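Local structure of ABC transporter, substrate binding protein (Mannopine) (Agrobacterium fabrum, 5L9S) at residues A[5-10]-A[20-25]; A[61-66]-A[104-109]; A[153-158]-A[176-181]; A[213-218]-A[290-295]. The protein serves as the periplasmic substrate-binding component of an ABC transporter, probably taking up the opine mannopine, and is captured here in its open, unliganded form. One frame throughout, in Å; residues are numbered along the deposited sequence.

Interaction 1 of 4, residues A[5-10]-A[20-25]; sequences VVIATT and EAWFEP
Ile7 plugs its two terminal methyls against a pair of consecutive aromatics, Trp22 and Phe23, and these three buried residues carry the contact between strand 5-9 and helix 20-25. The tight part lies at the end of the Phe23 ring: Ile7 CG2 stands 3.7 Å from Phe23 CZ, with both neighbouring ring carbons only slightly farther. With CG1 of Ile7 anti to the backbone N (chi1 -173°), the longer branch reaches both rings, CD1 lying 3.9 Å from Trp22 CH2 and 4.1 Å from Phe23 CZ. Both approaches are slanted to the rings, so this is plain apolar packing without a stack. The aromatics also support each other, Phe23 CE1 lying 3.3 Å above the plane of the Trp22 ring, towards its rim. A wider pi-type turn at 20-23 carries the two neighbours, and both CB atoms head for the strand. The indole is held by a hydrogen bond from its NE1 to Leu253 O in helix 247-258, which probably limits the ring's rotation.

Packing slackens along the strand: Thr9 comes no nearer than 4.8 Å with its side chain to helix 20-25. The outer side of the helix is quite different, with Glu20 and Glu24 exposed to solvent. Val34 and Thr36 of strand 33-38 also touch Phe23. Strand 4-9, helix 12-30 and strand 33-38 form a beta-alpha-beta crossover with parallel strands, the opening unit of the alpha/beta lobe of a type II periplasmic binding protein.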
loop_
_atom_site.group_PDB
_atom_site.type_symbol
_atom_site.label_atom_id
_atom_site.label_comp_id
_atom_site.label_asym_id
_atom_site.label_seq_id
_atom_site.Cartn_x
_atom_site.Cartn_y
_atom_site.Cartn_z
ATOM N N VAL A 5 -10.559 -23.705 2.175
ATOM C CA VAL A 5 -10.711 -22.279 1.843
ATOM C C VAL A 5 -9.897 -22.040 0.588
ATOM O O VAL A 5 -8.723 -22.415 0.554
ATOM C CB VAL A 5 -10.230 -21.271 2.929
ATOM C CG1 VAL A 5 -10.698 -19.867 2.592
ATOM C CG2 VAL A 5 -10.684 -21.647 4.324
ATOM N N VAL A 6 -10.482 -21.359 -0.407
ATOM C CA VAL A 6 -9.755 -21.014 -1.627
ATOM C C VAL A 6 -9.510 -19.500 -1.657
ATOM O O VAL A 6 -10.458 -18.723 -1.633
ATOM C CB VAL A 6 -10.358 -21.598 -2.939
ATOM C CG1 VAL A 6 -11.857 -21.435 -3.017
ATOM C CG2 VAL A 6 -9.646 -21.059 -4.183
ATOM N N ILE A 7 -8.229 -19.104 -1.654
ATOM C CA ILE A 7 -7.781 -17.717 -1.669
ATOM C C ILE A 7 -6.926 -17.438 -2.916
ATOM O O ILE A 7 -6.061 -18.250 -3.254
ATOM C CB ILE A 7 -7.073 -17.292 -0.319
ATOM C CG1 ILE A 7 -6.765 -15.760 -0.276
ATOM C CG2 ILE A 7 -5.822 -18.128 -0.005
ATOM C CD1 ILE A 7 -6.466 -15.167 1.098
ATOM N N ALA A 8 -7.152 -16.271 -3.577
ATOM C CA ALA A 8 -6.358 -15.853 -4.733
ATOM C C ALA A 8 -5.393 -14.725 -4.353
ATOM O O ALA A 8 -5.777 -13.777 -3.663
ATOM C CB ALA A 8 -7.253 -15.430 -5.875
ATOM N N THR A 9 -4.127 -14.861 -4.787
ATOM C CA THR A 9 -3.034 -13.906 -4.551
ATOM C C THR A 9 -2.316 -13.682 -5.896
ATOM O O THR A 9 -2.664 -14.346 -6.886
ATOM C CB THR A 9 -2.046 -14.437 -3.457
ATOM O OG1 THR A 9 -1.281 -15.536 -3.958
ATOM C CG2 THR A 9 -2.727 -14.826 -2.151
ATOM N N THR A 10 -1.299 -12.783 -5.925
ATOM C CA THR A 10 -0.483 -12.526 -7.121
ATOM C C THR A 10 0.537 -13.656 -7.328
ATOM O O THR A 10 1.165 -13.722 -8.391
ATOM C CB THR A 10 0.188 -11.159 -7.100
ATOM O OG1 THR A 10 0.981 -11.039 -5.910
ATOM C CG2 THR A 10 -0.794 -10.019 -7.247
ATOM N N GLU A 20 3.762 -19.592 4.776
ATOM C CA GLU A 20 4.611 -19.857 5.932
ATOM C C GLU A 20 4.094 -19.186 7.202
ATOM O O GLU A 20 4.140 -19.795 8.271
ATOM C CB GLU A 20 6.044 -19.379 5.655
ATOM C CG GLU A 20 6.765 -20.139 4.547
ATOM C CD GLU A 20 8.056 -19.527 4.012
ATOM O OE1 GLU A 20 8.415 -18.396 4.423
ATOM O OE2 GLU A 20 8.698 -20.181 3.156
ATOM N N ALA A 21 3.617 -17.932 7.094
ATOM C CA ALA A 21 3.183 -17.150 8.244
ATOM C C ALA A 21 1.699 -17.222 8.574
ATOM O O ALA A 21 1.337 -17.021 9.731
ATOM C CB ALA A 21 3.599 -15.701 8.050
ATOM N N TRP A 22 0.843 -17.497 7.567
ATOM C CA TRP A 22 -0.599 -17.439 7.731
ATOM C C TRP A 22 -1.357 -18.723 7.389
ATOM O O TRP A 22 -2.154 -19.168 8.212
ATOM C CB TRP A 22 -1.102 -16.239 6.902
ATOM C CG TRP A 22 -2.575 -15.952 6.901
ATOM C CD1 TRP A 22 -3.491 -16.314 7.841
ATOM C CD2 TRP A 22 -3.273 -15.152 5.947
ATOM N NE1 TRP A 22 -4.725 -15.829 7.503
ATOM C CE2 TRP A 22 -4.617 -15.096 6.353
ATOM C CE3 TRP A 22 -2.886 -14.457 4.790
ATOM C CZ2 TRP A 22 -5.586 -14.389 5.634
ATOM C CZ3 TRP A 22 -3.858 -13.818 4.042
ATOM C CH2 TRP A 22 -5.186 -13.762 4.478
ATOM N N PHE A 23 -1.140 -19.308 6.206
ATOM C CA PHE A 23 -1.904 -20.482 5.758
ATOM C C PHE A 23 -1.549 -21.765 6.468
ATOM O O PHE A 23 -2.460 -22.403 6.995
ATOM C CB PHE A 23 -1.830 -20.652 4.235
ATOM C CG PHE A 23 -2.218 -19.396 3.481
ATOM C CD1 PHE A 23 -3.170 -18.513 3.999
ATOM C CD2 PHE A 23 -1.663 -19.113 2.241
ATOM C CE1 PHE A 23 -3.524 -17.358 3.306
ATOM C CE2 PHE A 23 -2.021 -17.951 1.549
ATOM C CZ PHE A 23 -2.937 -17.075 2.093
ATOM N N GLU A 24 -0.264 -22.166 6.489
ATOM C CA GLU A 24 0.143 -23.385 7.186
ATOM C C GLU A 24 -0.182 -23.299 8.684
ATOM O O GLU A 24 -0.874 -24.220 9.146
ATOM C CB GLU A 24 1.600 -23.789 6.906
ATOM C CG GLU A 24 1.743 -24.481 5.556
ATOM C CD GLU A 24 3.129 -24.586 4.938
ATOM O OE1 GLU A 24 4.101 -24.047 5.518
ATOM O OE2 GLU A 24 3.238 -25.205 3.855
ATOM N N PRO A 25 0.145 -22.185 9.428
ATOM C CA PRO A 25 -0.248 -22.129 10.856
ATOM C C PRO A 25 -1.757 -22.294 11.087
ATOM O O PRO A 25 -2.150 -23.005 12.019
ATOM C CB PRO A 25 0.280 -20.758 11.317
ATOM C CG PRO A 25 1.399 -20.450 10.374
ATOM C CD PRO A 25 0.940 -20.990 9.057
#

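Interaction 2 of 4, residues A[61-66]-A[104-109]; sequences LYLDGE and AKLQST
Glu66 and Lys105 are joined by a buried salt bridge, while Leu63 meets Leu106 farther along, in a type II periplasmic binding protein fold. The leucines lie on strands 61-65 and 103-116, and Glu66 just follows the first. These strands do not pair directly. Each runs antiparallel to strand 224-240, and the CA atoms of Leu63 and Leu106 are 8.3 Å apart.

The apolar half is small: Leu106 CD2 rests against both methyls of Leu63, 3.8 Å from CD1, with the side chains crossing at about a right angle. Ile238 of strand 224-240 and Tyr14 of helix 12-30 touch both leucines and continue the core.

Followed outward, Glu66 starts with CG placed between the backbone N and the carbonyl carbon (chi1 70°). CB and CG then act as an extended spacer. CD lies 3.7 Å from Lys105 NZ. OE2 accepts a hydrogen bond from Gly235 N and passes 4.2 Å from Ser108 OG, too far to count as a bond. Each oxygen has its own hydrogen-bond donor, which should limit the carboxylate's rotation. Lys105 reaches it by bending at chi2 and chi3. Arg237 touches Glu66 and brings NH1 close to Lys105 NZ, so the carboxylate probably faces two positive charges. The bond from Lys105 NZ to Glu66 OE1 is 3.1 Å long and arrives from above the carboxylate, 42° out of its plane.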
loop_
_atom_site.group_PDB
_atom_site.type_symbol
_atom_site.label_atom_id
_atom_site.label_comp_id
_atom_site.label_asym_id
_atom_site.label_seq_id
_atom_site.Cartn_x
_atom_site.Cartn_y
_atom_site.Cartn_z
ATOM N N LEU A 61 -11.882 -16.099 -1.124
ATOM C CA LEU A 61 -11.152 -14.868 -0.819
ATOM C C LEU A 61 -10.176 -14.518 -1.912
ATOM O O LEU A 61 -9.693 -15.402 -2.609
ATOM C CB LEU A 61 -10.365 -15.018 0.501
ATOM C CG LEU A 61 -11.119 -15.293 1.795
ATOM C CD1 LEU A 61 -10.178 -15.795 2.860
ATOM C CD2 LEU A 61 -11.863 -14.070 2.285
ATOM N N TYR A 62 -9.866 -13.231 -2.039
ATOM C CA TYR A 62 -8.836 -12.707 -2.937
ATOM C C TYR A 62 -8.230 -11.422 -2.378
ATOM O O TYR A 62 -8.883 -10.723 -1.593
ATOM C CB TYR A 62 -9.302 -12.565 -4.401
ATOM C CG TYR A 62 -10.208 -11.391 -4.706
ATOM C CD1 TYR A 62 -11.573 -11.452 -4.445
ATOM C CD2 TYR A 62 -9.708 -10.234 -5.303
ATOM C CE1 TYR A 62 -12.422 -10.381 -4.752
ATOM C CE2 TYR A 62 -10.543 -9.153 -5.599
ATOM C CZ TYR A 62 -11.902 -9.239 -5.337
ATOM O OH TYR A 62 -12.739 -8.185 -5.619
ATOM N N LEU A 63 -6.972 -11.143 -2.727
ATOM C CA LEU A 63 -6.327 -9.908 -2.294
ATOM C C LEU A 63 -6.414 -8.865 -3.402
ATOM O O LEU A 63 -6.315 -9.201 -4.578
ATOM C CB LEU A 63 -4.845 -10.130 -1.912
ATOM C CG LEU A 63 -4.530 -11.175 -0.836
ATOM C CD1 LEU A 63 -3.038 -11.396 -0.736
ATOM C CD2 LEU A 63 -5.078 -10.772 0.530
ATOM N N ASP A 64 -6.562 -7.598 -3.031
ATOM C CA ASP A 64 -6.557 -6.465 -3.964
ATOM C C ASP A 64 -6.198 -5.192 -3.220
ATOM O O ASP A 64 -6.403 -5.127 -2.013
ATOM C CB ASP A 64 -7.914 -6.300 -4.688
ATOM C CG ASP A 64 -7.813 -5.735 -6.106
ATOM O OD1 ASP A 64 -6.750 -5.147 -6.447
ATOM O OD2 ASP A 64 -8.792 -5.882 -6.873
ATOM N N GLY A 65 -5.702 -4.189 -3.940
ATOM C CA GLY A 65 -5.352 -2.894 -3.375
ATOM C C GLY A 65 -6.519 -2.257 -2.659
ATOM O O GLY A 65 -7.668 -2.449 -3.064
ATOM N N GLU A 66 -6.241 -1.501 -1.591
ATOM C CA GLU A 66 -7.275 -0.882 -0.759
ATOM C C GLU A 66 -8.133 0.167 -1.487
ATOM O O GLU A 66 -9.312 0.324 -1.168
ATOM C CB GLU A 66 -6.693 -0.328 0.553
ATOM C CG GLU A 66 -5.790 0.899 0.482
ATOM C CD GLU A 66 -5.439 1.431 1.861
ATOM O OE1 GLU A 66 -6.361 1.865 2.587
ATOM O OE2 GLU A 66 -4.250 1.355 2.239
ATOM N N ALA A 104 -10.551 -6.778 4.875
ATOM C CA ALA A 104 -9.656 -6.621 6.011
ATOM C C ALA A 104 -8.288 -6.234 5.514
ATOM O O ALA A 104 -7.882 -6.733 4.477
ATOM C CB ALA A 104 -9.575 -7.922 6.790
ATOM N N LYS A 105 -7.555 -5.364 6.242
ATOM C CA LYS A 105 -6.210 -4.984 5.840
ATOM C C LYS A 105 -5.259 -6.166 6.055
ATOM O O LYS A 105 -5.247 -6.780 7.124
ATOM C CB LYS A 105 -5.703 -3.751 6.610
ATOM C CG LYS A 105 -4.618 -2.959 5.860
ATOM C CD LYS A 105 -5.178 -1.701 5.109
ATOM C CE LYS A 105 -5.199 -0.450 5.961
ATOM N NZ LYS A 105 -6.084 0.617 5.414
ATOM N N LEU A 106 -4.469 -6.482 5.032
ATOM C CA LEU A 106 -3.479 -7.533 5.151
ATOM C C LEU A 106 -2.183 -6.859 5.562
ATOM O O LEU A 106 -1.665 -7.131 6.647
ATOM C CB LEU A 106 -3.317 -8.284 3.828
ATOM C CG LEU A 106 -2.362 -9.441 3.868
ATOM C CD1 LEU A 106 -2.987 -10.653 4.532
ATOM C CD2 LEU A 106 -1.908 -9.792 2.489
ATOM N N GLN A 107 -1.672 -5.958 4.715
ATOM C CA GLN A 107 -0.413 -5.255 4.959
ATOM C C GLN A 107 -0.392 -3.971 4.144
ATOM O O GLN A 107 -1.099 -3.888 3.138
ATOM C CB GLN A 107 0.799 -6.151 4.616
ATOM C CG GLN A 107 0.745 -6.837 3.246
ATOM C CD GLN A 107 1.062 -6.011 2.022
ATOM O OE1 GLN A 107 0.840 -6.484 0.904
ATOM N NE2 GLN A 107 1.577 -4.784 2.157
ATOM N N SER A 108 0.458 -3.001 4.527
ATOM C CA SER A 108 0.565 -1.735 3.793
ATOM C C SER A 108 2.011 -1.408 3.411
ATOM O O SER A 108 2.967 -1.818 4.064
ATOM C CB SER A 108 -0.097 -0.582 4.544
ATOM O OG SER A 108 -1.499 -0.714 4.671
ATOM N N THR A 109 2.154 -0.684 2.332
ATOM C CA THR A 109 3.439 -0.345 1.796
ATOM C C THR A 109 3.521 1.169 1.749
ATOM O O THR A 109 2.495 1.850 1.655
ATOM C CB THR A 109 3.647 -1.155 0.490
ATOM O OG1 THR A 109 4.069 -2.459 0.895
ATOM C CG2 THR A 109 4.725 -0.601 -0.398
#

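Interaction 3 of 4, residues A[153-158]-A[176-181]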
loop_
_atom_site.group_PDB
_atom_site.type_symbol
_atom_site.label_atom_id
_atom_site.label_comp_id
_atom_site.label_asym_id
_atom_site.label_seq_id
_atom_site.Cartn_x
_atom_site.Cartn_y
_atom_site.Cartn_z
ATOM N N ALA A 153 -1.017 14.960 -4.036
ATOM C CA ALA A 153 -1.037 15.079 -2.573
ATOM C C ALA A 153 0.345 15.514 -2.011
ATOM O O ALA A 153 0.363 16.301 -1.066
ATOM C CB ALA A 153 -1.503 13.775 -1.937
ATOM N N ALA A 154 1.486 15.058 -2.604
ATOM C CA ALA A 154 2.829 15.506 -2.179
ATOM C C ALA A 154 2.973 16.996 -2.467
ATOM O O ALA A 154 3.504 17.711 -1.629
ATOM C CB ALA A 154 3.928 14.733 -2.904
ATOM N N ALA A 155 2.444 17.472 -3.620
ATOM C CA ALA A 155 2.481 18.879 -4.048
ATOM C C ALA A 155 1.704 19.734 -3.091
ATOM O O ALA A 155 2.196 20.779 -2.670
ATOM C CB ALA A 155 1.928 19.026 -5.460
ATOM N N LEU A 156 0.508 19.270 -2.703
ATOM C CA LEU A 156 -0.372 19.954 -1.744
ATOM C C LEU A 156 0.267 20.088 -0.359
ATOM O O LEU A 156 0.233 21.168 0.213
ATOM C CB LEU A 156 -1.746 19.270 -1.665
ATOM C CG LEU A 156 -2.631 19.486 -2.892
ATOM C CD1 LEU A 156 -3.547 18.278 -3.129
ATOM C CD2 LEU A 156 -3.402 20.785 -2.795
ATOM N N LEU A 157 0.884 19.013 0.153
ATOM C CA LEU A 157 1.569 19.006 1.449
ATOM C C LEU A 157 2.769 19.952 1.451
ATOM O O LEU A 157 3.012 20.642 2.455
ATOM C CB LEU A 157 1.969 17.575 1.866
ATOM C CG LEU A 157 0.803 16.584 2.140
ATOM C CD1 LEU A 157 1.285 15.155 2.112
ATOM C CD2 LEU A 157 0.079 16.874 3.473
ATOM N N ALA A 158 3.469 20.022 0.292
ATOM C CA ALA A 158 4.615 20.901 0.011
ATOM C C ALA A 158 4.161 22.329 -0.008
ATOM O O ALA A 158 4.906 23.204 0.423
ATOM C CB ALA A 158 5.226 20.553 -1.334
ATOM N N ARG A 176 -0.569 23.546 -10.021
ATOM C CA ARG A 176 0.083 24.861 -9.943
ATOM C C ARG A 176 1.442 24.673 -9.232
ATOM O O ARG A 176 2.465 25.156 -9.726
ATOM C CB ARG A 176 -0.803 25.829 -9.135
ATOM C CG ARG A 176 -1.163 27.150 -9.788
ATOM C CD ARG A 176 -2.066 27.942 -8.832
ATOM N NE ARG A 176 -3.436 27.482 -8.963
ATOM C CZ ARG A 176 -4.348 27.364 -7.998
ATOM N NH1 ARG A 176 -4.045 27.667 -6.736
ATOM N NH2 ARG A 176 -5.566 26.933 -8.285
ATOM N N LYS A 177 1.447 23.918 -8.107
ATOM C CA LYS A 177 2.649 23.615 -7.334
ATOM C C LYS A 177 3.628 22.748 -8.140
ATOM O O LYS A 177 4.830 23.052 -8.146
ATOM C CB LYS A 177 2.307 22.985 -5.965
ATOM C CG LYS A 177 3.483 22.892 -4.960
ATOM C CD LYS A 177 3.881 24.245 -4.352
ATOM C CE LYS A 177 4.994 24.144 -3.344
ATOM N NZ LYS A 177 5.564 25.480 -3.024
ATOM N N LEU A 178 3.109 21.695 -8.845
ATOM C CA LEU A 178 3.917 20.802 -9.681
ATOM C C LEU A 178 4.668 21.512 -10.771
ATOM O O LEU A 178 5.788 21.107 -11.059
ATOM C CB LEU A 178 3.112 19.660 -10.275
ATOM C CG LEU A 178 3.105 18.419 -9.430
ATOM C CD1 LEU A 178 1.979 17.506 -9.820
ATOM C CD2 LEU A 178 4.456 17.704 -9.481
ATOM N N ASP A 179 4.065 22.573 -11.374
ATOM C CA ASP A 179 4.663 23.391 -12.440
ATOM C C ASP A 179 5.951 24.084 -11.975
ATOM O O ASP A 179 6.898 24.181 -12.758
ATOM C CB ASP A 179 3.641 24.403 -13.027
ATOM C CG ASP A 179 2.560 23.837 -13.958
ATOM O OD1 ASP A 179 2.909 23.042 -14.872
ATOM O OD2 ASP A 179 1.383 24.266 -13.834
ATOM N N GLU A 180 6.006 24.514 -10.690
ATOM C CA GLU A 180 7.176 25.156 -10.076
ATOM C C GLU A 180 8.378 24.211 -10.047
ATOM O O GLU A 180 9.519 24.669 -10.170
ATOM C CB GLU A 180 6.887 25.569 -8.626
ATOM C CG GLU A 180 5.801 26.607 -8.439
ATOM C CD GLU A 180 5.586 27.029 -6.996
ATOM O OE1 GLU A 180 4.527 27.637 -6.719
ATOM O OE2 GLU A 180 6.465 26.748 -6.142
ATOM N N LEU A 181 8.117 22.904 -9.873
ATOM C CA LEU A 181 9.146 21.879 -9.757
ATOM C C LEU A 181 9.490 21.133 -11.050
ATOM O O LEU A 181 10.624 20.667 -11.179
ATOM C CB LEU A 181 8.735 20.873 -8.659
ATOM C CG LEU A 181 9.830 19.978 -8.072
ATOM C CD1 LEU A 181 10.927 20.803 -7.374
ATOM C CD2 LEU A 181 9.230 18.965 -7.118
#
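Lys177 lies along the last turn of helix 153-158, touching Ala155 and Ala158 with the aliphatic part of its chain. The two helical segments cross almost perpendicularly, at 88°, with their axes 9.1 Å apart at closest approach.

The apolar contacts involve two alanines. Ala155 CB touches two neighbours of segment 176-181, at 4.0 Å from Lys177 CB and 4.2 Å from Leu178 CG, while Ala158 CB is 4.1 Å from Lys177 CE.

Next come contacts with the backbone. Lys177 CG sits 3.4 Å from Ala155 O, and the bend at chi2 (73°) folds the chain so that CE comes to 3.9 Å from Ala158 O. Positive charge near the carbonyl end of a helix is probably favourable here.

The ionic contacts are weak. Lys177 NZ makes a weak salt bridge of 3.5 Å to Glu180 OE2 in its own segment, and a long ion pair leads to Asp159, just beyond helix 149-158.

Around the crossing, Trp131 donates from NE1 to Lys177 O and also packs on Ala158, which touches Trp127 of helix 127-130 as well. Leu178 continues onto Val151 and Leu152 earlier in helix 149-158, whose Ala153 and Leu157 lean on Phe232 of strand 224-240.

Interaction 4 of 4, residues A[213-218]-A[290-295]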
loop_
_atom_site.group_PDB
_atom_site.type_symbol
_atom_site.label_atom_id
_atom_site.label_comp_id
_atom_site.label_asym_id
_atom_site.label_seq_id
_atom_site.Cartn_x
_atom_site.Cartn_y
_atom_site.Cartn_z
ATOM N N ARG A 213 11.898 -0.376 -2.567
ATOM C CA ARG A 213 13.013 -0.102 -3.475
ATOM C C ARG A 213 14.123 0.733 -2.798
ATOM O O ARG A 213 15.286 0.533 -3.119
ATOM C CB ARG A 213 12.536 0.522 -4.815
ATOM C CG ARG A 213 11.403 -0.210 -5.558
ATOM C CD ARG A 213 11.503 -1.732 -5.577
ATOM N NE ARG A 213 12.273 -2.251 -6.714
ATOM C CZ ARG A 213 11.755 -2.863 -7.778
ATOM N NH1 ARG A 213 12.545 -3.324 -8.729
ATOM N NH2 ARG A 213 10.450 -3.086 -7.854
ATOM N N ALA A 214 13.772 1.622 -1.836
ATOM C CA ALA A 214 14.734 2.411 -1.068
ATOM C C ALA A 214 15.527 1.497 -0.141
ATOM O O ALA A 214 16.735 1.660 -0.017
ATOM C CB ALA A 214 14.013 3.485 -0.276
ATOM N N LYS A 215 14.848 0.525 0.494
ATOM C CA LYS A 215 15.412 -0.509 1.374
ATOM C C LYS A 215 16.435 -1.334 0.638
ATOM O O LYS A 215 17.499 -1.612 1.195
ATOM C CB LYS A 215 14.302 -1.460 1.825
ATOM C CG LYS A 215 13.791 -1.223 3.209
ATOM C CD LYS A 215 13.039 -2.463 3.695
ATOM C CE LYS A 215 11.990 -2.140 4.728
ATOM N NZ LYS A 215 10.789 -1.444 4.184
ATOM N N ALA A 216 16.101 -1.752 -0.604
ATOM C CA ALA A 216 16.951 -2.566 -1.494
ATOM C C ALA A 216 18.216 -1.817 -1.860
ATOM O O ALA A 216 19.279 -2.422 -1.818
ATOM C CB ALA A 216 16.190 -2.972 -2.744
ATOM N N LEU A 217 18.127 -0.489 -2.117
ATOM C CA LEU A 217 19.289 0.356 -2.428
ATOM C C LEU A 217 20.235 0.484 -1.241
ATOM O O LEU A 217 21.457 0.436 -1.443
ATOM C CB LEU A 217 18.874 1.747 -2.946
ATOM C CG LEU A 217 18.369 1.804 -4.399
ATOM C CD1 LEU A 217 17.399 2.984 -4.604
ATOM C CD2 LEU A 217 19.544 1.846 -5.393
ATOM N N LYS A 218 19.686 0.647 -0.008
ATOM C CA LYS A 218 20.449 0.761 1.237
ATOM C C LYS A 218 21.169 -0.548 1.507
ATOM O O LYS A 218 22.318 -0.526 1.935
ATOM C CB LYS A 218 19.545 1.129 2.436
ATOM C CG LYS A 218 20.321 1.646 3.667
ATOM C CD LYS A 218 19.424 2.245 4.730
ATOM C CE LYS A 218 20.108 3.322 5.537
ATOM N NZ LYS A 218 19.158 4.399 5.933
ATOM N N ALA A 290 14.017 -1.243 11.863
ATOM C CA ALA A 290 14.938 -0.174 11.481
ATOM C C ALA A 290 14.592 0.495 10.141
ATOM O O ALA A 290 14.870 1.675 9.968
ATOM C CB ALA A 290 16.345 -0.727 11.409
ATOM N N THR A 291 14.023 -0.252 9.191
ATOM C CA THR A 291 13.700 0.273 7.874
ATOM C C THR A 291 12.187 0.462 7.650
ATOM O O THR A 291 11.755 0.576 6.503
ATOM C CB THR A 291 14.364 -0.608 6.791
ATOM O OG1 THR A 291 13.991 -1.967 6.968
ATOM C CG2 THR A 291 15.864 -0.530 6.805
ATOM N N LEU A 292 11.374 0.505 8.726
ATOM C CA LEU A 292 9.920 0.628 8.604
ATOM C C LEU A 292 9.391 1.703 9.525
ATOM O O LEU A 292 10.007 1.916 10.567
ATOM C CB LEU A 292 9.235 -0.717 8.924
ATOM C CG LEU A 292 9.451 -1.832 7.906
ATOM C CD1 LEU A 292 9.259 -3.169 8.507
ATOM C CD2 LEU A 292 8.559 -1.685 6.729
ATOM N N PRO A 293 8.248 2.375 9.206
ATOM C CA PRO A 293 7.729 3.387 10.143
ATOM C C PRO A 293 7.244 2.730 11.448
ATOM O O PRO A 293 6.771 1.573 11.493
ATOM C CB PRO A 293 6.545 3.998 9.382
ATOM C CG PRO A 293 6.096 2.914 8.451
ATOM C CD PRO A 293 7.376 2.255 8.011
ATOM N N SER A 294 7.350 3.464 12.539
ATOM C CA SER A 294 6.861 2.986 13.828
ATOM C C SER A 294 5.327 3.155 13.850
ATOM O O SER A 294 4.790 3.788 12.942
ATOM C CB SER A 294 7.496 3.813 14.937
ATOM O OG SER A 294 6.965 5.124 14.865
ATOM N N ALA A 295 4.643 2.682 14.895
ATOM C CA ALA A 295 3.210 2.898 15.051
ATOM C C ALA A 295 2.908 4.418 15.264
ATOM O O ALA A 295 1.920 4.912 14.726
ATOM C CB ALA A 295 2.663 2.075 16.209
#
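Lys215 and Thr291 mark where the backbones come together, their CA atoms 6.8 Å apart, as helix 213-218 passes the irregular segment 290-295. In this two-lobed periplasmic binding protein fold, the helix directly follows strand 206-210, and the segment links helix 286-289 to helix 295-300.

One lysine side chain makes the contact. Lys215 runs out from the helix and crosses Thr291 at a slant, its CG 3.7 Å from Thr291 CB and its CD 3.4 Å from Thr291 OG1. CE is modelled 3.0 Å from Thr291 OG1, short enough to be doubtful in detail. The hydroxyl is otherwise engaged, since OG1 is hydrogen-bonded to Ala288 O one turn earlier. Leu292 meets the lysine at about a right angle, bringing CD2 to 3.4 Å from NZ, so the ammonium group has a methyl beside it. Ser272 also touches Lys215.

Beyond the contact, Lys218 makes a cation-pi interaction with Trp226, and Ser294 forms the N-cap of helix 295-300. What ties Lys215 to the loop backbone is the turn at its last torsion (chi4 72°), which sends NZ into a weak hydrogen bond of 3.2 Å with Thr291 O.

How the interactions relate
Interactions 1 and 2 are both buried and share one sheet: strands 4-9 and 61-65 are parallel neighbours, joined by probable backbone hydrogen bonds, and Trp22 packs on Leu106 between the two contacts. Interaction 1 is purely apolar, whereas interaction 2, nearest the centre of the chain, also buries an ion pair. Interactions 3 and 4 are only partly buried and lean on lysine chains. Of these two, only interaction 4 has a hydrogen bond between its segments, a weak one; in interaction 3 the weak ionic pairs lie within or beyond the segments. Interaction 3 lies on the opposite side of the chain's centre from interaction 1. Interaction 4 comes within about 6 Å of interaction 2 at their nearest atoms.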